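Local coordinates for protein Ptr necrosis toxin (Pyrenophora tritici-repentis, PDB 1ZLD) that acts as a host-selective toxin of a plant-pathogenic fungus, probably causing necrosis in susceptible wheat, with this chain forming its RGD-containing C-terminal domain, at residues R68-W74 and N111-E117; V22-S26 and S37-N41. All coordinates share one frame. Residue numbers count along the deposited sequence, not the author numbering.

Interaction 1: residues R68-W74 and N111-E117; sequences RLIITQW and NWRMQLE
Two neighbouring antiparallel strands of one sheet of the ToxA beta-sandwich meet here: 68-74, in the middle of strand 67-76, and the C-terminal strand 112-116. Their axes approach to 4.6 Å with their directions 153° apart. The register runs from Arg68 opposite Glu117 to Trp74 opposite Asn111. Ile70-Gln115 and Thr72-Arg113 are hydrogen-bonded pairs: Ile70 N to Gln115 O is 2.8 Å, Gln115 N to Ile70 O 3.0 Å, Thr72 N to Arg113 O 3.0 Å and Arg113 N to Thr72 O 2.8 Å. Glu117 N to Arg68 O and Trp74 N to Asn111 O, both 2.9 Å, extend the ladder. Asn111, in a left-handed conformation (phi/psi 60/48), adds a side-chain hydrogen bond from ND2 to Trp74 O (3.1 Å).

Leu69, Ile71, Gln73, Trp112, Met114 and Leu116 project from one face of the sheet, where Met114 and Leu116 reach strand 44-52 of the other sheet. Leu69 CD1 lies 4.1 Å from Met114 CB. Gln73 CG sits over the face of the Trp112 five-membered ring, a CH-pi contact 3.9 Å from its centroid.

On the other face, Trp74 (chi1 m) turns its indole back along its own strand, so that NE1 donates to Thr72 OG1 at 2.8 Å, while its CD1 packs 3.6 Å from Arg113 CG. Gln115 OE1 accepts from Gln21 NE2. A water sits among Gln115 OE1 (2.7 Å), Thr72 OG1 (2.7 Å) and Ile70 O (2.9 Å). At the far end Arg68, paired with Asp89, makes a long salt bridge from NE to Glu117 OE1 (3.8 Å), bridged by a water 2.9 Å from Arg68 NE and 2.8 Å from Glu117 OE1.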
ATOM      1  N   ARG A  68       4.839   8.920   6.476  1.00 15.38           N
ATOM      2  CA  ARG A  68       5.498   7.992   5.543  1.00 15.08           C
ATOM      3  C   ARG A  68       4.622   6.760   5.380  1.00 16.24           C
ATOM      4  O   ARG A  68       4.042   6.284   6.363  1.00 15.31           O
ATOM      5  CB  ARG A  68       6.885   7.590   6.073  1.00 16.02           C
ATOM      6  CG  ARG A  68       7.559   6.447   5.288  1.00 20.00           C
ATOM      7  CD  ARG A  68       9.050   6.307   5.624  1.00 21.70           C
ATOM      8  NE  ARG A  68       9.631   7.614   5.356  1.00 24.70           N
ATOM      9  CZ  ARG A  68      10.108   8.006   4.177  1.00 30.82           C
ATOM     10  NH1 ARG A  68      10.234   7.160   3.155  1.00 20.10           N
ATOM     11  NH2 ARG A  68      10.499   9.255   4.039  1.00 31.83           N
ATOM     12  N   LEU A  69       4.519   6.259   4.150  1.00 11.64           N
ATOM     13  CA  LEU A  69       3.773   5.041   3.872  1.00 11.29           C
ATOM     14  C   LEU A  69       4.761   3.901   3.693  1.00 15.93           C
ATOM     15  O   LEU A  69       5.726   4.069   2.940  1.00 15.10           O
ATOM     16  CB  LEU A  69       2.958   5.186   2.586  1.00 13.10           C
ATOM     17  CG  LEU A  69       1.923   4.067   2.347  1.00 13.95           C
ATOM     18  CD1 LEU A  69       0.831   4.138   3.409  1.00 12.49           C
ATOM     19  CD2 LEU A  69       1.339   4.245   0.961  1.00 14.71           C
ATOM     20  N   ILE A  70       4.499   2.750   4.322  1.00 11.72           N
ATOM     21  CA  ILE A  70       5.449   1.608   4.216  1.00 10.93           C
ATOM     22  C   ILE A  70       4.650   0.441   3.652  1.00 13.45           C
ATOM     23  O   ILE A  70       3.602   0.063   4.221  1.00 13.57           O
ATOM     24  CB  ILE A  70       6.033   1.255   5.580  1.00 12.19           C
ATOM     25  CG1 ILE A  70       6.789   2.450   6.181  1.00 12.73           C
ATOM     26  CG2 ILE A  70       6.959   0.015   5.452  1.00 16.69           C
ATOM     27  CD1 ILE A  70       7.152   2.293   7.659  1.00 15.72           C
ATOM     28  N   ILE A  71       5.112  -0.109   2.530  1.00 11.59           N
ATOM     29  CA  ILE A  71       4.394  -1.208   1.852  1.00 11.45           C
ATOM     30  C   ILE A  71       5.214  -2.499   2.008  1.00 13.21           C
ATOM     31  O   ILE A  71       6.431  -2.530   1.714  1.00 14.47           O
ATOM     32  CB  ILE A  71       4.179  -0.876   0.362  1.00 13.53           C
ATOM     33  CG1 ILE A  71       3.302   0.406   0.261  1.00 16.60           C
ATOM     34  CG2 ILE A  71       3.553  -2.097  -0.345  1.00 14.20           C
ATOM     35  CD1 ILE A  71       2.887   0.814  -1.136  0.70 16.24           C
ATOM     36  N   THR A  72       4.551  -3.563   2.489  1.00 12.31           N
ATOM     37  CA  THR A  72       5.229  -4.826   2.749  1.00 11.42           C
ATOM     38  C   THR A  72       4.396  -5.973   2.193  1.00 13.00           C
ATOM     39  O   THR A  72       3.213  -5.801   1.848  1.00 13.98           O
ATOM     40  CB  THR A  72       5.443  -5.071   4.273  1.00 14.27           C
ATOM     41  OG1 THR A  72       4.182  -4.868   4.950  1.00 15.06           O
ATOM     42  CG2 THR A  72       6.405  -4.017   4.884  1.00 14.75           C
ATOM     43  N   GLN A  73       5.030  -7.133   2.104  1.00 14.09           N
ATOM     44  CA  GLN A  73       4.330  -8.310   1.587  1.00 17.35           C
ATOM     45  C   GLN A  73       4.657  -9.461   2.513  1.00 22.18           C
ATOM     46  O   GLN A  73       5.833  -9.785   2.721  1.00 19.67           O
ATOM     47  CB  GLN A  73       4.738  -8.552   0.115  1.00 18.55           C
ATOM     48  CG  GLN A  73       4.065  -9.732  -0.568  1.00 21.39           C
ATOM     49  CD  GLN A  73       4.849 -11.027  -0.380  1.00 30.66           C
ATOM     50  OE1 GLN A  73       6.054 -11.090  -0.690  1.00 27.24           O
ATOM     51  NE2 GLN A  73       4.175 -12.064   0.118  1.00 28.37           N
ATOM     52  N   TRP A  74       3.619 -10.089   3.081  1.00 17.30           N
ATOM     53  CA  TRP A  74       3.813 -11.039   4.186  1.00 21.21           C
ATOM     54  C   TRP A  74       3.649 -12.492   3.804  1.00 24.45           C
ATOM     55  O   TRP A  74       2.975 -12.837   2.837  1.00 26.72           O
ATOM     56  CB  TRP A  74       2.873 -10.673   5.343  1.00 26.83           C
ATOM     57  CG  TRP A  74       3.279  -9.392   5.996  1.00 22.22           C
ATOM     58  CD1 TRP A  74       3.155  -8.122   5.482  1.00 21.65           C
ATOM     59  CD2 TRP A  74       3.910  -9.247   7.266  1.00 21.02           C
ATOM     60  NE1 TRP A  74       3.665  -7.204   6.373  1.00 23.44           N
ATOM     61  CE2 TRP A  74       4.139  -7.861   7.473  1.00 23.08           C
ATOM     62  CE3 TRP A  74       4.332 -10.145   8.255  1.00 24.43           C
ATOM     63  CZ2 TRP A  74       4.754  -7.365   8.633  1.00 21.91           C
ATOM     64  CZ3 TRP A  74       4.940  -9.645   9.415  1.00 31.45           C
ATOM     65  CH2 TRP A  74       5.137  -8.263   9.589  1.00 29.91           C
ATOM     66  N   ASN A 111      -0.798 -11.298   0.490  1.00 19.58           N
ATOM     67  CA  ASN A 111      -0.718 -10.670   1.810  1.00 16.66           C
ATOM     68  C   ASN A 111       0.049  -9.352   1.770  1.00 15.32           C
ATOM     69  O   ASN A 111       0.942  -9.089   2.606  1.00 18.64           O
ATOM     70  CB  ASN A 111      -0.095 -11.639   2.825  1.00 19.45           C
ATOM     71  CG  ASN A 111      -0.670 -13.031   2.712  1.00 31.99           C
ATOM     72  OD1 ASN A 111      -1.875 -13.212   2.857  1.00 27.90           O
ATOM     73  ND2 ASN A 111       0.179 -14.018   2.422  1.00 32.42           N
ATOM     74  N   TRP A 112      -0.317  -8.506   0.801  1.00 13.10           N
ATOM     75  CA  TRP A 112       0.265  -7.193   0.692  1.00 12.18           C
ATOM     76  C   TRP A 112      -0.353  -6.304   1.767  1.00 17.07           C
ATOM     77  O   TRP A 112      -1.554  -6.394   2.033  1.00 15.31           O
ATOM     78  CB  TRP A 112      -0.022  -6.600  -0.697  1.00 14.57           C
ATOM     79  CG  TRP A 112       0.729  -7.307  -1.770  1.00 12.80           C
ATOM     80  CD1 TRP A 112       0.340  -8.431  -2.442  1.00 15.82           C
ATOM     81  CD2 TRP A 112       2.003  -6.930  -2.307  1.00 14.58           C
ATOM     82  NE1 TRP A 112       1.313  -8.796  -3.350  1.00 19.52           N
ATOM     83  CE2 TRP A 112       2.329  -7.865  -3.305  1.00 17.95           C
ATOM     84  CE3 TRP A 112       2.895  -5.861  -2.058  1.00 17.65           C
ATOM     85  CZ2 TRP A 112       3.537  -7.800  -4.036  1.00 19.81           C
ATOM     86  CZ3 TRP A 112       4.088  -5.792  -2.775  1.00 17.47           C
ATOM     87  CH2 TRP A 112       4.392  -6.759  -3.756  1.00 17.63           C
ATOM     88  N   ARG A 113       0.471  -5.462   2.389  1.00 13.30           N
ATOM     89  CA  ARG A 113       0.003  -4.564   3.444  1.00 12.51           C
ATOM     90  C   ARG A 113       0.566  -3.163   3.274  1.00 15.80           C
ATOM     91  O   ARG A 113       1.632  -2.982   2.670  1.00 13.96           O
ATOM     92  CB  ARG A 113       0.474  -5.080   4.816  0.60 14.78           C
ATOM     93  CG  ARG A 113      -0.019  -6.465   5.239  0.60 16.43           C
ATOM     94  CD  ARG A 113      -1.506  -6.535   5.503  0.60 28.50           C
ATOM     95  NE  ARG A 113      -1.886  -7.873   5.935  0.60 31.01           N
ATOM     96  CZ  ARG A 113      -2.373  -8.819   5.139  0.60 20.95           C
ATOM     97  NH1 ARG A 113      -2.649  -9.998   5.671  0.60 21.07           N
ATOM     98  NH2 ARG A 113      -2.570  -8.606   3.827  0.60 15.09           N
ATOM     99  N   MET A 114      -0.130  -2.164   3.826  1.00 10.74           N
ATOM    100  CA  MET A 114       0.483  -0.846   3.976  1.00  9.61           C
ATOM    101  C   MET A 114       0.234  -0.334   5.364  1.00 13.93           C
ATOM    102  O   MET A 114      -0.681  -0.796   6.056  1.00 14.21           O
ATOM    103  CB  MET A 114      -0.034   0.140   2.935  1.00 10.58           C
ATOM    104  CG  MET A 114      -1.480   0.580   3.158  1.00 10.72           C
ATOM    105  SD  MET A 114      -1.976   1.604   1.730  1.00 12.97           S
ATOM    106  CE  MET A 114      -3.722   1.742   2.075  1.00 11.56           C
ATOM    107  N   GLN A 115       1.075   0.587   5.804  1.00 12.41           N
ATOM    108  CA  GLN A 115       0.915   1.201   7.126  1.00 13.31           C
ATOM    109  C   GLN A 115       1.616   2.552   7.134  1.00 15.15           C
ATOM    110  O   GLN A 115       2.515   2.798   6.319  1.00 14.70           O
ATOM    111  CB  GLN A 115       1.552   0.318   8.200  1.00 13.29           C
ATOM    112  CG  GLN A 115       3.098   0.259   8.068  1.00 13.24           C
ATOM    113  CD  GLN A 115       3.687  -0.888   8.843  1.00 16.54           C
ATOM    114  OE1 GLN A 115       3.799  -1.982   8.316  1.00 19.13           O
ATOM    115  NE2 GLN A 115       4.060  -0.643  10.105  1.00 20.64           N
ATOM    116  N   LEU A 116       1.200   3.430   8.045  1.00 14.59           N
ATOM    117  CA  LEU A 116       1.941   4.682   8.273  1.00 13.51           C
ATOM    118  C   LEU A 116       3.098   4.430   9.209  1.00 17.98           C
ATOM    119  O   LEU A 116       2.989   3.582  10.109  1.00 21.56           O
ATOM    120  CB  LEU A 116       1.017   5.725   8.892  1.00 16.29           C
ATOM    121  CG  LEU A 116      -0.129   6.183   7.990  1.00 15.93           C
ATOM    122  CD1 LEU A 116      -1.016   7.164   8.756  1.00 18.53           C
ATOM    123  CD2 LEU A 116       0.432   6.846   6.713  1.00 15.82           C
ATOM    124  N   GLU A 117       4.200   5.170   9.035  1.00 15.13           N
ATOM    125  CA  GLU A 117       5.336   5.092   9.975  1.00 17.35           C
ATOM    126  C   GLU A 117       4.944   5.592  11.380  1.00 25.14           C
ATOM    127  O   GLU A 117       5.313   4.987  12.402  1.00 28.22           O
ATOM    128  CB  GLU A 117       6.546   5.887   9.436  1.00 20.00           C
ATOM    129  CG  GLU A 117       7.844   5.826  10.215  0.50 21.92           C
ATOM    130  CD  GLU A 117       8.933   6.698   9.583  0.50 29.43           C
ATOM    131  OE1 GLU A 117       8.615   7.747   8.964  0.50 25.46           O
ATOM    132  OE2 GLU A 117      10.120   6.337   9.697  0.50 40.92           O
TER
HETATM  133  O   HOH W   1      10.465   9.291   7.607  1.00 41.13           O
HETATM  134  O   HOH W   2       3.280  -2.446   5.669  1.00 16.32           O

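Interaction 2: residues V22-S26 and S37-N41; sequences VDIDS and SWELN
At one edge of the beta-sandwich a tryptophan joins the two sheets: Trp38, on the edge strand 35-39, lays its indole over the short edge strand 22-23 and the turn into helix 25-28. The backbones stay well apart, with Val22 CA and Leu40 CA, the nearest pair, 8.5 Å from each other, so side chains fill the gap. Trp38 (chi1 -73°, chi2 -102°) receives two methyls over one ring face: Val22 CG2 at 3.9 Å from the centroid of the five-membered ring and Ile24 CG2 at 4.2 Å from that of the six-membered ring, both CH-pi contacts. Val22 CG2 also meets Leu40 CD2 at 3.9 Å, and Met114 of strand 112-116 touches Trp38 from within. A water bridges the polar groups, 3.0 Å from Trp38 NE1 and 2.7 Å from Asp23 O.

Ile24 occupies the N-cap position. Just before it, Asp23 (chi1 t) turns OD1 forward to accept from Asp25 N at 2.9 Å, an Asx turn leading the chain into the helix. Ser26 OG approaches Trp38 CH2 at 4.0 Å. Side chains, not a backbone ladder, join the edge strands of the two facing sheets here, the inter-sheet packing of a beta-sandwich.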
ATOM      1  N   VAL A  22      -2.854  -2.504   7.115  1.00 15.13           N
ATOM      2  CA  VAL A  22      -4.092  -2.896   6.435  1.00 13.63           C
ATOM      3  C   VAL A  22      -3.818  -3.773   5.214  1.00 14.70           C
ATOM      4  O   VAL A  22      -2.809  -3.602   4.547  1.00 15.68           O
ATOM      5  CB  VAL A  22      -4.942  -1.668   6.003  1.00 15.10           C
ATOM      6  CG1 VAL A  22      -5.254  -0.832   7.233  1.00 18.68           C
ATOM      7  CG2 VAL A  22      -4.237  -0.794   4.970  1.00 12.22           C
ATOM      8  N   ASP A  23      -4.729  -4.694   4.937  1.00 14.23           N
ATOM      9  CA  ASP A  23      -4.606  -5.631   3.821  1.00 12.98           C
ATOM     10  C   ASP A  23      -4.975  -4.898   2.546  1.00 15.40           C
ATOM     11  O   ASP A  23      -6.094  -4.394   2.415  1.00 14.51           O
ATOM     12  CB  ASP A  23      -5.597  -6.761   4.087  1.00 15.11           C
ATOM     13  CG  ASP A  23      -5.707  -7.776   2.975  1.00 19.42           C
ATOM     14  OD1 ASP A  23      -5.019  -7.679   1.943  1.00 18.51           O
ATOM     15  OD2 ASP A  23      -6.488  -8.765   3.098  1.00 21.36           O
ATOM     16  N   ILE A  24      -4.054  -4.846   1.593  1.00 11.77           N
ATOM     17  CA  ILE A  24      -4.321  -4.155   0.315  1.00 10.55           C
ATOM     18  C   ILE A  24      -4.421  -5.104  -0.885  1.00 10.95           C
ATOM     19  O   ILE A  24      -4.381  -4.654  -2.028  1.00 11.43           O
ATOM     20  CB  ILE A  24      -3.296  -3.013   0.106  1.00 11.95           C
ATOM     21  CG1 ILE A  24      -1.841  -3.547   0.103  1.00 11.53           C
ATOM     22  CG2 ILE A  24      -3.484  -1.952   1.212  1.00 12.13           C
ATOM     23  CD1 ILE A  24      -0.823  -2.513  -0.454  1.00 11.84           C
ATOM     24  N   ASP A  25      -4.604  -6.399  -0.602  1.00 11.71           N
ATOM     25  CA  ASP A  25      -4.706  -7.402  -1.671  1.00 14.48           C
ATOM     26  C   ASP A  25      -5.885  -7.118  -2.607  1.00 14.21           C
ATOM     27  O   ASP A  25      -5.811  -7.477  -3.778  1.00 14.87           O
ATOM     28  CB  ASP A  25      -4.858  -8.830  -1.124  1.00 14.26           C
ATOM     29  CG  ASP A  25      -3.551  -9.452  -0.724  1.00 17.11           C
ATOM     30  OD1 ASP A  25      -2.478  -8.860  -1.009  1.00 17.07           O
ATOM     31  OD2 ASP A  25      -3.528 -10.552  -0.126  1.00 21.10           O
ATOM     32  N   SER A  26      -6.953  -6.463  -2.124  1.00 11.72           N
ATOM     33  CA  SER A  26      -8.084  -6.238  -3.034  1.00 12.44           C
ATOM     34  C   SER A  26      -7.682  -5.452  -4.283  1.00 11.96           C
ATOM     35  O   SER A  26      -8.314  -5.636  -5.338  1.00 17.02           O
ATOM     36  CB  SER A  26      -9.195  -5.447  -2.324  0.70 11.24           C
ATOM     37  OG  SER A  26      -8.764  -4.150  -1.951  0.70 15.21           O
ATOM     38  N   SER A  37     -10.122   2.649  -0.940  1.00 10.88           N
ATOM     39  CA  SER A  37      -9.682   3.838  -0.206  1.00  9.89           C
ATOM     40  C   SER A  37      -9.733   3.583   1.306  1.00 11.70           C
ATOM     41  O   SER A  37     -10.717   3.038   1.812  1.00 11.63           O
ATOM     42  CB  SER A  37     -10.613   5.008  -0.519  1.00 13.76           C
ATOM     43  OG  SER A  37     -10.057   6.214  -0.011  1.00 15.24           O
ATOM     44  N   TRP A  38      -8.653   3.978   1.993  1.00 11.81           N
ATOM     45  CA  TRP A  38      -8.489   3.721   3.426  1.00 11.51           C
ATOM     46  C   TRP A  38      -8.253   5.055   4.142  1.00 13.07           C
ATOM     47  O   TRP A  38      -7.502   5.893   3.638  1.00 14.33           O
ATOM     48  CB  TRP A  38      -7.228   2.873   3.632  1.00 13.26           C
ATOM     49  CG  TRP A  38      -7.337   1.421   3.212  1.00 12.89           C
ATOM     50  CD1 TRP A  38      -7.506   0.358   4.040  1.00 14.02           C
ATOM     51  CD2 TRP A  38      -7.240   0.880   1.877  1.00 10.27           C
ATOM     52  NE1 TRP A  38      -7.555  -0.810   3.310  1.00 13.37           N
ATOM     53  CE2 TRP A  38      -7.363  -0.525   1.987  1.00 12.32           C
ATOM     54  CE3 TRP A  38      -7.009   1.444   0.598  1.00 10.77           C
ATOM     55  CZ2 TRP A  38      -7.341  -1.383   0.871  1.00 11.41           C
ATOM     56  CZ3 TRP A  38      -6.997   0.595  -0.524  1.00 11.60           C
ATOM     57  CH2 TRP A  38      -7.149  -0.805  -0.378  1.00 10.77           C
ATOM     58  N   GLU A  39      -8.865   5.226   5.313  1.00 13.97           N
ATOM     59  CA  GLU A  39      -8.429   6.316   6.211  1.00 12.74           C
ATOM     60  C   GLU A  39      -7.441   5.697   7.193  1.00 17.35           C
ATOM     61  O   GLU A  39      -7.842   4.939   8.098  1.00 20.04           O
ATOM     62  CB  GLU A  39      -9.630   6.986   6.891  1.00 16.77           C
ATOM     63  CG  GLU A  39     -10.547   7.697   5.886  1.00 18.23           C
ATOM     64  CD  GLU A  39     -11.811   8.309   6.487  1.00 27.67           C
ATOM     65  OE1 GLU A  39     -12.023   8.221   7.715  1.00 29.68           O
ATOM     66  OE2 GLU A  39     -12.596   8.905   5.720  1.00 27.24           O
ATOM     67  N   LEU A  40      -6.157   6.016   7.042  1.00 15.79           N
ATOM     68  CA  LEU A  40      -5.153   5.379   7.901  1.00 15.84           C
ATOM     69  C   LEU A  40      -4.998   6.079   9.238  1.00 17.00           C
ATOM     70  O   LEU A  40      -4.614   5.447  10.234  1.00 21.17           O
ATOM     71  CB  LEU A  40      -3.800   5.271   7.184  1.00 15.54           C
ATOM     72  CG  LEU A  40      -3.810   4.362   5.942  1.00 14.82           C
ATOM     73  CD1 LEU A  40      -2.391   4.304   5.326  1.00 18.48           C
ATOM     74  CD2 LEU A  40      -4.290   2.929   6.272  1.00 15.86           C
ATOM     75  N   ASN A  41      -5.272   7.380   9.280  1.00 18.11           N
ATOM     76  CA  ASN A  41      -5.457   8.073  10.572  1.00 20.05           C
ATOM     77  C   ASN A  41      -6.328   9.302  10.331  1.00 21.77           C
ATOM     78  O   ASN A  41      -6.919   9.431   9.244  1.00 22.11           O
ATOM     79  CB  ASN A  41      -4.105   8.421  11.257  1.00 20.80           C
ATOM     80  CG  ASN A  41      -3.296   9.490  10.501  1.00 21.56           C
ATOM     81  OD1 ASN A  41      -3.813  10.162   9.604  1.00 21.26           O
ATOM     82  ND2 ASN A  41      -2.026   9.636  10.862  1.00 19.80           N
TER
HETATM   83  O   HOH W   3      -7.974  -3.660   4.175  1.00 15.22           O

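Overall arrangement
Strand 112-116 ties the two contacts together: it pairs with strand 67-76 in interaction 1 and, along its other edge, with strand 22-23 of interaction 2, through backbone hydrogen bonds of Val22 with Met114 and Ile24 with Trp112. Their centres lie 9 Å apart. Asp25 connects them through its carboxylate, OD1 2.8 Å from Trp112 N and OD2 2.9 Å from Asn111 N, probable hydrogen bonds that hold the start of helix 25-28 against the start of the C-terminal strand. Arg113 CD packs 3.3 Å from Val22 O, and Leu116 CD1 lies 3.4 Å from Asn41 ND2. Thus interaction 1 builds one sheet from within, whereas interaction 2 connects its edge to the opposing sheet.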